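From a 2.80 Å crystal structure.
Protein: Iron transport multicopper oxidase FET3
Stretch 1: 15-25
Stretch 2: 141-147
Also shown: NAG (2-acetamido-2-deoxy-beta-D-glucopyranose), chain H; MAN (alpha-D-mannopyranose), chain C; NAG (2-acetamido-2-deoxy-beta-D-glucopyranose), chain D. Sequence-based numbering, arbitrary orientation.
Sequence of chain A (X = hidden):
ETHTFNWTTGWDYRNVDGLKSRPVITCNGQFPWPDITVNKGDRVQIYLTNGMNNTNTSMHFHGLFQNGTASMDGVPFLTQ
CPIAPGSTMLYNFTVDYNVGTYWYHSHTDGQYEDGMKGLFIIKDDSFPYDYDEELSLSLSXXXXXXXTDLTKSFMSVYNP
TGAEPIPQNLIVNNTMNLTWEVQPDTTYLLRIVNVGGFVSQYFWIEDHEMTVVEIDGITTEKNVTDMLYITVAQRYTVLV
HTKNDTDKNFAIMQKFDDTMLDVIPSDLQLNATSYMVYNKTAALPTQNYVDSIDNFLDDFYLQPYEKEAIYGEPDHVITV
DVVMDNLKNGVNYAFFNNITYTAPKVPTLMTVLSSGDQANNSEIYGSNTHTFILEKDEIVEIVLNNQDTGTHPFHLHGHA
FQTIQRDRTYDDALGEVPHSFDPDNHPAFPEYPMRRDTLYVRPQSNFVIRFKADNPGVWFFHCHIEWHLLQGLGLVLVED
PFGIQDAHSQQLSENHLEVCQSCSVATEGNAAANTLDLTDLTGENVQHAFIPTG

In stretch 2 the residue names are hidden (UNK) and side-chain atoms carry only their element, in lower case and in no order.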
# COMPACT_ATOMS: atom_id res chain seq x y z
N ASN A 15 -25.11 -1.00 -0.33
CA ASN A 15 -25.10 0.44 -0.20
C ASN A 15 -24.17 0.79 0.94
O ASN A 15 -24.61 0.98 2.07
CB ASN A 15 -26.51 0.98 0.01
CG ASN A 15 -26.56 2.50 -0.06
OD1 ASN A 15 -25.56 3.16 0.22
ND2 ASN A 15 -27.71 3.05 -0.44
N VAL A 16 -22.88 0.86 0.64
CA VAL A 16 -21.84 1.05 1.64
C VAL A 16 -21.92 2.45 2.24
O VAL A 16 -21.89 2.66 3.45
CB VAL A 16 -20.47 0.89 0.99
CG1 VAL A 16 -19.35 1.15 1.99
CG2 VAL A 16 -20.37 -0.48 0.35
N ASP A 17 -22.00 3.40 1.32
CA ASP A 17 -22.10 4.83 1.56
C ASP A 17 -23.23 5.22 2.48
O ASP A 17 -23.07 6.05 3.39
CB ASP A 17 -22.38 5.48 0.19
CG ASP A 17 -21.52 6.61 -0.03
OD1 ASP A 17 -20.69 6.80 0.88
OD2 ASP A 17 -21.62 7.31 -1.06
N GLY A 18 -24.39 4.63 2.21
CA GLY A 18 -25.64 5.15 2.69
C GLY A 18 -26.40 5.83 1.57
O GLY A 18 -27.59 6.12 1.72
N LEU A 19 -25.75 6.07 0.44
CA LEU A 19 -26.41 6.81 -0.64
C LEU A 19 -26.37 6.27 -2.08
O LEU A 19 -26.76 6.98 -3.02
CB LEU A 19 -26.03 8.30 -0.63
CG LEU A 19 -24.76 8.93 -0.09
CD1 LEU A 19 -24.90 10.37 -0.40
CD2 LEU A 19 -24.60 8.78 1.42
N LYS A 20 -25.93 5.02 -2.26
CA LYS A 20 -25.91 4.42 -3.59
C LYS A 20 -25.80 2.91 -3.49
O LYS A 20 -24.78 2.39 -3.05
CB LYS A 20 -24.73 4.96 -4.39
CG LYS A 20 -25.05 5.35 -5.83
CD LYS A 20 -25.49 4.15 -6.67
CE LYS A 20 -25.87 4.57 -8.10
NZ LYS A 20 -24.69 5.12 -8.84
N SER A 21 -26.85 2.20 -3.89
CA SER A 21 -26.72 0.76 -4.04
C SER A 21 -25.93 0.51 -5.31
O SER A 21 -26.22 1.05 -6.36
CB SER A 21 -28.05 0.02 -4.02
OG SER A 21 -27.90 -1.21 -3.32
N ARG A 22 -24.91 -0.33 -5.18
CA ARG A 22 -23.82 -0.32 -6.11
C ARG A 22 -23.13 -1.68 -5.98
O ARG A 22 -23.02 -2.21 -4.86
CB ARG A 22 -22.92 0.82 -5.66
CG ARG A 22 -21.66 0.99 -6.39
CD ARG A 22 -20.54 1.14 -5.42
NE ARG A 22 -19.52 0.15 -5.75
CZ ARG A 22 -18.26 0.44 -6.02
NH1 ARG A 22 -17.82 1.70 -5.95
NH2 ARG A 22 -17.42 -0.53 -6.32
N PRO A 23 -22.69 -2.28 -7.09
CA PRO A 23 -22.00 -3.56 -6.97
C PRO A 23 -20.66 -3.44 -6.27
O PRO A 23 -19.89 -2.54 -6.57
CB PRO A 23 -21.81 -4.02 -8.44
CG PRO A 23 -22.67 -3.16 -9.24
CD PRO A 23 -22.81 -1.86 -8.49
N VAL A 24 -20.40 -4.35 -5.34
CA VAL A 24 -19.12 -4.43 -4.66
C VAL A 24 -18.57 -5.85 -4.80
O VAL A 24 -19.33 -6.78 -5.11
CB VAL A 24 -19.24 -4.00 -3.17
CG1 VAL A 24 -19.70 -2.56 -3.05
CG2 VAL A 24 -20.19 -4.89 -2.42
N ILE A 25 -17.25 -6.02 -4.59
CA ILE A 25 -16.63 -7.35 -4.66
C ILE A 25 -16.81 -8.15 -3.37
O ILE A 25 -16.29 -7.78 -2.31
CB ILE A 25 -15.14 -7.31 -5.06
CG1 ILE A 25 -14.90 -6.32 -6.20
CG2 ILE A 25 -14.69 -8.70 -5.52
CD1 ILE A 25 -13.50 -6.33 -6.77
N UNK A 141 -11.84 6.00 1.29
CA UNK A 141 -12.80 6.81 0.53
C UNK A 141 -13.71 5.85 -0.24
O UNK A 141 -13.38 4.67 -0.38
o UNK A 141 -9.18 7.03 -1.32
c UNK A 141 -10.26 6.39 -1.46
o UNK A 141 -10.35 5.13 -1.40
c UNK A 141 -12.12 7.80 -0.42
c UNK A 141 -11.54 7.18 -1.70
N UNK A 142 -14.83 6.36 -0.74
CA UNK A 142 -15.78 5.53 -1.47
C UNK A 142 -16.25 6.20 -2.79
O UNK A 142 -16.58 7.40 -2.81
c UNK A 142 -18.69 2.23 -1.98
c UNK A 142 -19.15 4.35 -1.51
c UNK A 142 -17.60 0.17 -2.25
c UNK A 142 -18.73 0.90 -2.39
c UNK A 142 -17.53 2.82 -1.43
c UNK A 142 -17.85 4.17 -1.14
c UNK A 142 -16.38 2.04 -1.29
n UNK A 142 -19.67 3.18 -2.01
c UNK A 142 -16.95 5.17 -0.56
c UNK A 142 -16.43 0.71 -1.71
N UNK A 143 -16.26 5.42 -3.87
CA UNK A 143 -16.74 5.87 -5.18
C UNK A 143 -18.09 5.26 -5.46
O UNK A 143 -18.40 4.19 -4.96
c UNK A 143 -13.42 5.96 -5.50
c UNK A 143 -15.77 5.47 -6.30
o UNK A 143 -10.93 8.45 -6.38
c UNK A 143 -12.25 6.69 -5.52
c UNK A 143 -13.15 8.09 -7.23
c UNK A 143 -12.11 7.75 -6.38
c UNK A 143 -14.48 6.28 -6.34
c UNK A 143 -14.33 7.35 -7.20
N UNK A 144 -18.89 5.96 -6.26
CA UNK A 144 -20.21 5.47 -6.66
C UNK A 144 -20.17 4.70 -7.96
O UNK A 144 -21.13 4.03 -8.32
c UNK A 144 -21.14 6.65 -6.81
c UNK A 144 -21.66 7.15 -5.51
n UNK A 144 -22.09 7.60 -3.41
c UNK A 144 -21.23 6.93 -4.25
n UNK A 144 -22.79 7.93 -5.41
c UNK A 144 -23.03 8.19 -4.14
N UNK A 145 -19.07 4.82 -8.69
CA UNK A 145 -18.87 4.06 -9.89
C UNK A 145 -17.73 3.08 -9.67
O UNK A 145 -16.79 3.37 -8.93
o UNK A 145 -19.78 7.02 -10.74
c UNK A 145 -19.72 5.94 -11.37
c UNK A 145 -18.57 4.99 -11.06
o UNK A 145 -20.58 5.62 -12.25
N UNK A 146 -17.81 1.93 -10.32
CA UNK A 146 -16.75 0.93 -10.28
C UNK A 146 -15.49 1.45 -10.96
O UNK A 146 -15.55 2.29 -11.85
c UNK A 146 -18.25 -2.52 -10.96
c UNK A 146 -18.40 -1.11 -10.47
c UNK A 146 -17.19 -0.34 -11.00
c UNK A 146 -19.71 -0.51 -11.00
N UNK A 147 -14.35 0.93 -10.53
CA UNK A 147 -13.08 1.38 -11.07
C UNK A 147 -12.98 1.12 -12.57
O UNK A 147 -12.53 1.98 -13.31
c UNK A 147 -11.94 0.78 -10.28
c UNK A 147 -12.09 1.23 -8.88
c UNK A 147 -10.63 1.26 -10.80
C1 NAG H . -24.83 9.11 7.76
C2 NAG H . -25.61 8.17 6.83
C3 NAG H . -25.86 8.77 5.45
C4 NAG H . -26.41 10.19 5.50
C5 NAG H . -25.50 10.97 6.45
C6 NAG H . -25.98 12.38 6.71
C7 NAG H . -25.08 5.73 6.70
C8 NAG H . -26.07 5.26 7.72
N2 NAG H . -24.79 7.03 6.59
O3 NAG H . -26.76 7.98 4.70
O4 NAG H . -26.39 10.73 4.19
O5 NAG H . -25.53 10.33 7.71
O6 NAG H . -27.16 12.24 7.48
O7 NAG H . -24.50 4.93 5.98
C1 MAN C . -24.23 13.78 -0.59
C2 MAN C . -23.02 13.81 0.33
C3 MAN C . -21.73 14.00 -0.45
C4 MAN C . -21.67 13.00 -1.60
C5 MAN C . -22.89 13.13 -2.48
C6 MAN C . -22.84 12.07 -3.57
O2 MAN C . -22.94 12.59 1.01
O3 MAN C . -20.62 13.78 0.40
O4 MAN C . -20.52 13.23 -2.37
O5 MAN C . -24.03 12.89 -1.68
O6 MAN C . -24.07 12.13 -4.26
C1 NAG D . -27.70 11.08 3.69
C2 NAG D . -27.58 12.32 2.79
C3 NAG D . -28.85 12.59 1.98
C4 NAG D . -29.41 11.33 1.33
C5 NAG D . -29.53 10.27 2.42
C6 NAG D . -30.10 8.96 1.92
C7 NAG D . -26.14 14.11 3.60
C8 NAG D . -26.13 15.45 4.28
N2 NAG D . -27.32 13.51 3.56
O3 NAG D . -28.57 13.56 1.00
O4 NAG D . -30.68 11.66 0.79
O5 NAG D . -28.25 10.00 2.98
O6 NAG D . -29.11 8.26 1.20
O7 NAG D . -25.10 13.62 3.14

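Position 141 carries three side-chain carbons in a row, the third bearing two oxygens. Nothing on stretch 1 comes within contact distance, and both oxygens are hydrogen-bonded elsewhere in the structure, which makes a buried carboxylate tolerable. The residue is Glu141.

Position 142 has one carbon followed by fused five- and six-membered rings holding eight carbons and one nitrogen. Val16 covers one face, the Arg22 guanidinium lies over the opposite face, and Val24 packs at the edge. This is Trp142, whose two broad faces stretch 1 uses fully. Val16 CB is 4.0 Å from the centroid of the five-membered ring in a CH-pi contact, Arg22 NE is 3.5 Å from CZ2, and Val24 CG1 is 3.5 Å from CH2.

Position 143 shows one carbon and a six-carbon ring bearing one oxygen. Its CA-to-CB bond points away from stretch 1, so the backbone makes the contact: Arg22 NH1 donates to the O of position 143 at 2.7 Å, near the guanidinium plane, where N-H groups are directed. This is Tyr143, suited to its place because the ring is buried while its hydroxyl is hydrogen-bonded elsewhere.

At position 144, one carbon leads to a five-membered ring of three carbons and two nitrogens. One nitrogen is only 2.4 Å from Asp17 OD2, and the CB of Lys20 sits over the ring face, 3.7 Å from its centroid. This is His144, whose NE2 donates that very short hydrogen bond at the ring edge. A flat ring with a polar edge suits the site, leaving a face free for the CH-pi contact with Lys20.

Position 145 has two carbons, the second carrying two oxygens. The side chain starts away from stretch 1, and one of these oxygens comes no nearer than 5.4 Å, from Lys20 NZ. A charged group suits this exposed position: Asp145.

Position 146 has four carbons, forked at the second. A terminal carbon meets Pro23, and the forked carbon lies over the Arg22 guanidinium. In Leu146, CD1 is 4.2 Å from Pro23 CD and CG 4.3 Å from Arg22 NH2; an apolar branched chain can thus pack against both.

Position 147 has one carbon carrying two more and makes no contact with stretch 1. A small apolar side chain suits this buried site: Val147.

The contact works through layered packing fixed by two directional bonds. Val16 lies over one face of Trp142 and the Arg22 guanidinium over the other, and Leu146 covers the opposite side of that guanidinium. Arg22 NE also donates to Pro23 O at 2.8 Å, helping to hold it in place. The bonds from His144 to Asp17 and from Arg22 to Tyr143 O then tie the stretches together.

Stretch 2, residues 141-147: EWYHDLV
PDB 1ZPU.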